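Long-range contacts in oligopeptide ABC transporter, periplasmic oligopeptide-binding protein, putative (Thermotoga maritima MSB8, PDB 5IPW), which probably binds oligopeptides as the periplasmic, solute-binding component of an ABC transporter that takes up peptides: residues V50-V56 with M627-I631; T62-V66 with G295-W301. One frame throughout, in Å; residues are numbered along the deposited sequence.

After strand 2-4 and three helices, the chain enters strand 48-51 and the turn after it, which supply one side of contact 1. It then enters strand 62-67, an outermost strand of a sheet completed by 276-281, 252-257 and 242-244. Contact 2 closes a loop from this strand to the segment that follows helix 285-293. Contact 1 is closed only by M627-I631, close to the C terminus, so contact 2 is nested inside its loop. The centres lie about 17 Å apart, and the contacts touch: F629 CD2 packs on W63 CH2 at 3.6 Å. Together they tie strands 48-51 and 62-67 to strand 299-300 and the C-terminal tail.

Contact 1. Residues V50-V56 with M627-I631; sequences VQPVEKV and MQFFI
Q628 lies over the turn at P52-V53, with its amide oxygen against the backbone. The contact joins the turn after strand 48-51 to the tail beside strand 605-606, in a chain consistent with the type 2 periplasmic-binding-protein fold. V50 and Q51 are extended, V50 in strand 48-51. P52 (phi/psi -56/148) and V53 (-61/-35) turn the chain, and K55 is extended again (-166/169). On the other side, M627 is in a 3-10 turn and F630-I631 form a short strand paired with 605-606. The nearest CA atoms are those of P52 and Q628, 6.4 Å apart. The segments bury 332 Å² in all.

Q628 takes p for chi1 and chi2. This brings OE1 to 2.9 Å from V53 N in a nearly straight hydrogen bond, 171° at the hydrogen. Q628 NE2 bonds M625 O, so both ends of the amide are used. N607 OD1 accepts the next two backbone amides, E54 N and K55 N, and E54 forms a salt bridge with R606. Apolar contacts flank the bond. V50 CG2 (chi1 t) meets M627 CE at 3.3 Å. At the other end, F630 (chi1 p) presents its ring edge to K55, with F630 CZ 3.9 Å from K55 CG.

Contact 2. Residues T62-V66 with G295-W301; sequences TWRRV and GEIDMQW
T62-V66 is an extended edge strand, and G295-W301 meets its outer side. W63 and R65 direct their backbone bonds to strand 276-281. The N and O atoms of R64 and V66 are met by the second segment instead. G295 (phi 71°) ends helix 285-293 in a Schellman motif, and the chain becomes strand at M299-Q300, the edge of another sheet. The nearest CA pairs are R64-D298 and R65-I297, each 5.3 Å apart. In all, 569 Å² is buried.

D298 (chi1 m) points at R64. D298 OD2 accepts R64 N at 2.9 Å and R64 NE at 3.0 Å. D298 OD1 takes R64 NH2 at 2.9 Å, completing a two-pronged salt bridge. D298 N returns a bond to R64 O at 3.0 Å. The side-chain amide of Q300 (chi1 and chi2 t) pairs with the backbone of V66 as a strand neighbour would: its OE1 accepts V66 N at 3.0 Å, and its NE2 donates to V66 O at 3.0 Å. M299 O accepts W63 NE1 at 2.9 Å and, weakly, R65 NE at 3.4 Å. R65 NH1 makes a weak hydrogen bond to H279 NE2. W63 CZ2 packs on M299 CG at 3.6 Å, and V66 CG2 on I297 CD1 at 3.7 Å.

R64 O is met by the backbone N of D298, but side chains do much of a neighbouring strand's work and link two sheets.

Contact 1. Residues V50-V56 with M627-I631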
loop_
_atom_site.group_PDB
_atom_site.type_symbol
_atom_site.label_atom_id
_atom_site.label_comp_id
_atom_site.label_asym_id
_atom_site.label_seq_id
_atom_site.Cartn_x
_atom_site.Cartn_y
_atom_site.Cartn_z
ATOM N N VAL A 50 4.775 13.294 -18.556
ATOM C CA VAL A 50 4.611 11.887 -18.248
ATOM C C VAL A 50 5.135 11.042 -19.385
ATOM O O VAL A 50 4.766 11.248 -20.528
ATOM C CB VAL A 50 3.137 11.587 -17.985
ATOM C CG1 VAL A 50 2.900 10.092 -17.769
ATOM C CG2 VAL A 50 2.696 12.379 -16.774
ATOM N N GLN A 51 6.019 10.104 -19.068
ATOM C CA GLN A 51 6.502 9.180 -20.074
ATOM C C GLN A 51 5.640 7.923 -20.059
ATOM O O GLN A 51 5.482 7.285 -19.018
ATOM C CB GLN A 51 7.958 8.818 -19.853
ATOM C CG GLN A 51 8.530 7.993 -20.990
ATOM C CD GLN A 51 9.935 7.545 -20.689
ATOM O OE1 GLN A 51 10.813 8.376 -20.420
ATOM N NE2 GLN A 51 10.164 6.229 -20.711
ATOM N N PRO A 52 5.074 7.572 -21.215
ATOM C CA PRO A 52 4.227 6.405 -21.290
ATOM C C PRO A 52 4.884 5.126 -20.811
ATOM O O PRO A 52 6.084 4.945 -20.972
ATOM C CB PRO A 52 3.929 6.285 -22.777
ATOM C CG PRO A 52 3.991 7.673 -23.283
ATOM C CD PRO A 52 4.994 8.393 -22.432
ATOM N N VAL A 53 4.074 4.241 -20.246
ATOM C CA VAL A 53 4.523 2.911 -19.888
ATOM C C VAL A 53 4.981 2.152 -21.122
ATOM O O VAL A 53 5.921 1.377 -21.051
ATOM C CB VAL A 53 3.408 2.114 -19.176
ATOM C CG1 VAL A 53 3.730 0.629 -19.134
ATOM C CG2 VAL A 53 3.203 2.652 -17.772
ATOM N N GLU A 54 4.315 2.376 -22.247
ATOM C CA GLU A 54 4.498 1.532 -23.415
ATOM C C GLU A 54 4.762 2.355 -24.656
ATOM O O GLU A 54 5.715 2.100 -25.388
ATOM C CB GLU A 54 3.238 0.692 -23.606
ATOM C CG GLU A 54 3.376 -0.486 -24.544
ATOM C CD GLU A 54 2.047 -1.180 -24.772
ATOM O OE1 GLU A 54 1.821 -1.668 -25.905
ATOM O OE2 GLU A 54 1.226 -1.221 -23.826
ATOM N N LYS A 55 3.898 3.324 -24.913
ATOM C CA LYS A 55 4.066 4.181 -26.058
ATOM C C LYS A 55 3.180 5.397 -25.947
ATOM O O LYS A 55 2.292 5.458 -25.101
ATOM C CB LYS A 55 3.746 3.423 -27.343
ATOM C CG LYS A 55 2.327 2.888 -27.413
ATOM C CD LYS A 55 2.141 1.940 -28.592
ATOM C CE LYS A 55 2.004 2.705 -29.892
ATOM N NZ LYS A 55 1.798 1.792 -31.045
ATOM N N VAL A 56 3.425 6.363 -26.821
ATOM C CA VAL A 56 2.629 7.571 -26.854
ATOM C C VAL A 56 1.217 7.185 -27.276
ATOM O O VAL A 56 1.034 6.466 -28.249
ATOM C CB VAL A 56 3.239 8.620 -27.806
ATOM C CG1 VAL A 56 2.334 9.843 -27.946
ATOM C CG2 VAL A 56 4.607 9.052 -27.291
ATOM N N MET A 627 -3.756 7.632 -15.635
ATOM C CA MET A 627 -3.944 8.846 -16.422
ATOM C C MET A 627 -3.346 8.718 -17.830
ATOM O O MET A 627 -3.792 9.404 -18.747
ATOM C CB MET A 627 -3.386 10.079 -15.687
ATOM C CG MET A 627 -1.862 10.201 -15.643
ATOM S SD MET A 627 -1.276 11.469 -14.475
ATOM C CE MET A 627 -0.446 12.461 -15.669
ATOM N N GLN A 628 -2.355 7.838 -17.999
ATOM C CA GLN A 628 -1.721 7.622 -19.317
ATOM C C GLN A 628 -2.092 6.298 -19.984
ATOM O O GLN A 628 -1.474 5.910 -20.978
ATOM C CB GLN A 628 -0.180 7.787 -19.256
ATOM C CG GLN A 628 0.578 6.933 -18.254
ATOM C CD GLN A 628 0.803 5.509 -18.705
ATOM O OE1 GLN A 628 1.441 5.263 -19.725
ATOM N NE2 GLN A 628 0.292 4.553 -17.932
ATOM N N PHE A 629 -3.096 5.609 -19.452
ATOM C CA PHE A 629 -3.693 4.475 -20.164
ATOM C C PHE A 629 -4.379 5.024 -21.388
ATOM O O PHE A 629 -4.862 6.153 -21.365
ATOM C CB PHE A 629 -4.756 3.767 -19.329
ATOM C CG PHE A 629 -4.232 3.034 -18.120
ATOM C CD1 PHE A 629 -2.876 2.817 -17.916
ATOM C CD2 PHE A 629 -5.130 2.510 -17.206
ATOM C CE1 PHE A 629 -2.427 2.128 -16.800
ATOM C CE2 PHE A 629 -4.693 1.800 -16.100
ATOM C CZ PHE A 629 -3.339 1.619 -15.888
ATOM N N PHE A 630 -4.428 4.237 -22.455
ATOM C CA PHE A 630 -5.223 4.612 -23.620
ATOM C C PHE A 630 -5.841 3.435 -24.354
ATOM O O PHE A 630 -5.433 2.293 -24.176
ATOM C CB PHE A 630 -4.406 5.471 -24.594
ATOM C CG PHE A 630 -3.424 4.698 -25.452
ATOM C CD1 PHE A 630 -2.195 4.310 -24.946
ATOM C CD2 PHE A 630 -3.708 4.421 -26.777
ATOM C CE1 PHE A 630 -1.277 3.639 -25.740
ATOM C CE2 PHE A 630 -2.796 3.748 -27.575
ATOM C CZ PHE A 630 -1.579 3.351 -27.053
ATOM N N ILE A 631 -6.826 3.761 -25.186
ATOM C CA ILE A 631 -7.503 2.813 -26.054
ATOM C C ILE A 631 -7.096 3.098 -27.493
ATOM O O ILE A 631 -7.224 4.227 -27.969
ATOM C CB ILE A 631 -9.044 2.959 -25.932
ATOM C CG1 ILE A 631 -9.493 2.640 -24.510
ATOM C CG2 ILE A 631 -9.774 2.042 -26.905
ATOM C CD1 ILE A 631 -10.789 3.317 -24.129
#

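Contact 2. Residues T62-V66 with G295-W301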
loop_
_atom_site.group_PDB
_atom_site.type_symbol
_atom_site.label_atom_id
_atom_site.label_comp_id
_atom_site.label_asym_id
_atom_site.label_seq_id
_atom_site.Cartn_x
_atom_site.Cartn_y
_atom_site.Cartn_z
ATOM N N THR A 62 -14.220 5.216 -24.333
ATOM C CA THR A 62 -14.873 5.049 -23.047
ATOM C C THR A 62 -14.368 3.756 -22.445
ATOM O O THR A 62 -14.513 2.684 -23.026
ATOM C CB THR A 62 -16.416 5.023 -23.154
ATOM O OG1 THR A 62 -16.890 6.280 -23.655
ATOM C CG2 THR A 62 -17.057 4.787 -21.794
ATOM N N TRP A 63 -13.781 3.888 -21.267
ATOM C CA TRP A 63 -13.170 2.800 -20.548
ATOM C C TRP A 63 -14.251 2.151 -19.685
ATOM O O TRP A 63 -14.716 2.743 -18.700
ATOM C CB TRP A 63 -12.004 3.372 -19.721
ATOM C CG TRP A 63 -11.338 2.489 -18.719
ATOM C CD1 TRP A 63 -11.529 1.149 -18.507
ATOM C CD2 TRP A 63 -10.327 2.898 -17.803
ATOM N NE1 TRP A 63 -10.705 0.706 -17.485
ATOM C CE2 TRP A 63 -9.955 1.763 -17.047
ATOM C CE3 TRP A 63 -9.690 4.119 -17.549
ATOM C CZ2 TRP A 63 -8.984 1.822 -16.053
ATOM C CZ3 TRP A 63 -8.737 4.176 -16.564
ATOM C CH2 TRP A 63 -8.387 3.035 -15.824
ATOM N N ARG A 64 -14.636 0.934 -20.067
ATOM C CA ARG A 64 -15.688 0.193 -19.388
ATOM C C ARG A 64 -15.154 -0.592 -18.212
ATOM O O ARG A 64 -14.262 -1.428 -18.369
ATOM C CB ARG A 64 -16.373 -0.772 -20.356
ATOM C CG ARG A 64 -17.014 -0.081 -21.556
ATOM C CD ARG A 64 -17.457 -1.084 -22.603
ATOM N NE ARG A 64 -16.311 -1.794 -23.162
ATOM C CZ ARG A 64 -16.374 -2.927 -23.855
ATOM N NH1 ARG A 64 -17.543 -3.517 -24.109
ATOM N NH2 ARG A 64 -15.253 -3.477 -24.304
ATOM N N ARG A 65 -15.709 -0.313 -17.035
ATOM C CA ARG A 65 -15.439 -1.100 -15.841
ATOM C C ARG A 65 -16.755 -1.490 -15.175
ATOM O O ARG A 65 -17.842 -1.130 -15.643
ATOM C CB ARG A 65 -14.611 -0.293 -14.844
ATOM C CG ARG A 65 -13.322 0.306 -15.374
ATOM C CD ARG A 65 -12.583 1.039 -14.253
ATOM N NE ARG A 65 -11.399 0.314 -13.795
ATOM C CZ ARG A 65 -11.112 -0.010 -12.535
ATOM N NH1 ARG A 65 -11.912 0.316 -11.534
ATOM N NH2 ARG A 65 -9.986 -0.668 -12.268
ATOM N N VAL A 66 -16.648 -2.208 -14.065
ATOM C CA VAL A 66 -17.805 -2.540 -13.245
ATOM C C VAL A 66 -17.497 -2.286 -11.771
ATOM O O VAL A 66 -16.375 -2.521 -11.318
ATOM C CB VAL A 66 -18.246 -4.017 -13.440
ATOM C CG1 VAL A 66 -18.673 -4.261 -14.875
ATOM C CG2 VAL A 66 -17.143 -4.989 -13.058
ATOM N N GLY A 295 -15.121 -10.303 -22.266
ATOM C CA GLY A 295 -14.458 -9.152 -22.862
ATOM C C GLY A 295 -15.288 -7.891 -22.795
ATOM O O GLY A 295 -15.210 -7.042 -23.687
ATOM N N GLU A 296 -16.083 -7.765 -21.737
ATOM C CA GLU A 296 -16.922 -6.586 -21.541
ATOM C C GLU A 296 -16.283 -5.584 -20.573
ATOM O O GLU A 296 -16.866 -4.544 -20.284
ATOM C CB GLU A 296 -18.314 -6.995 -21.051
ATOM C CG GLU A 296 -19.173 -7.642 -22.128
ATOM C CD GLU A 296 -20.575 -7.988 -21.648
ATOM O OE1 GLU A 296 -20.820 -7.970 -20.423
ATOM O OE2 GLU A 296 -21.437 -8.281 -22.503
ATOM N N ILE A 297 -15.091 -5.907 -20.077
ATOM C CA ILE A 297 -14.318 -5.001 -19.242
ATOM C C ILE A 297 -13.020 -4.635 -19.968
ATOM O O ILE A 297 -12.238 -5.510 -20.337
ATOM C CB ILE A 297 -13.987 -5.644 -17.888
ATOM C CG1 ILE A 297 -15.281 -6.036 -17.167
ATOM C CG2 ILE A 297 -13.138 -4.691 -17.048
ATOM C CD1 ILE A 297 -15.088 -6.539 -15.751
ATOM N N ASP A 298 -12.803 -3.338 -20.165
ATOM C CA ASP A 298 -11.664 -2.843 -20.935
ATOM C C ASP A 298 -10.351 -2.955 -20.172
ATOM O O ASP A 298 -9.320 -3.301 -20.750
ATOM C CB ASP A 298 -11.913 -1.408 -21.362
ATOM C CG ASP A 298 -12.918 -1.311 -22.486
ATOM O OD1 ASP A 298 -12.811 -2.123 -23.434
ATOM O OD2 ASP A 298 -13.794 -0.414 -22.435
ATOM N N MET A 299 -10.395 -2.666 -18.878
ATOM C CA MET A 299 -9.279 -2.951 -17.985
ATOM C C MET A 299 -9.734 -2.815 -16.542
ATOM O O MET A 299 -10.392 -1.836 -16.175
ATOM C CB MET A 299 -8.066 -2.039 -18.292
ATOM C CG MET A 299 -7.506 -1.223 -17.125
ATOM S SD MET A 299 -6.594 -2.129 -15.891
ATOM C CE MET A 299 -6.953 -1.152 -14.471
ATOM N N GLN A 300 -9.375 -3.792 -15.722
ATOM C CA GLN A 300 -9.712 -3.738 -14.313
ATOM C C GLN A 300 -8.883 -4.729 -13.539
ATOM O O GLN A 300 -8.514 -5.788 -14.038
ATOM C CB GLN A 300 -11.200 -4.023 -14.086
ATOM C CG GLN A 300 -11.665 -3.743 -12.665
ATOM C CD GLN A 300 -13.181 -3.627 -12.532
ATOM O OE1 GLN A 300 -13.877 -3.230 -13.464
ATOM N NE2 GLN A 300 -13.692 -3.962 -11.353
ATOM N N TRP A 301 -8.574 -4.348 -12.312
ATOM C CA TRP A 301 -7.895 -5.213 -11.370
ATOM C C TRP A 301 -8.750 -5.419 -10.129
ATOM O O TRP A 301 -8.732 -6.497 -9.528
ATOM C CB TRP A 301 -6.563 -4.583 -10.966
ATOM C CG TRP A 301 -5.906 -5.248 -9.800
ATOM C CD1 TRP A 301 -5.194 -6.404 -9.815
ATOM C CD2 TRP A 301 -5.896 -4.787 -8.449
ATOM N NE1 TRP A 301 -4.738 -6.698 -8.551
ATOM C CE2 TRP A 301 -5.159 -5.724 -7.692
ATOM C CE3 TRP A 301 -6.437 -3.666 -7.802
ATOM C CZ2 TRP A 301 -4.948 -5.582 -6.319
ATOM C CZ3 TRP A 301 -6.225 -3.520 -6.432
ATOM C CH2 TRP A 301 -5.486 -4.476 -5.705
#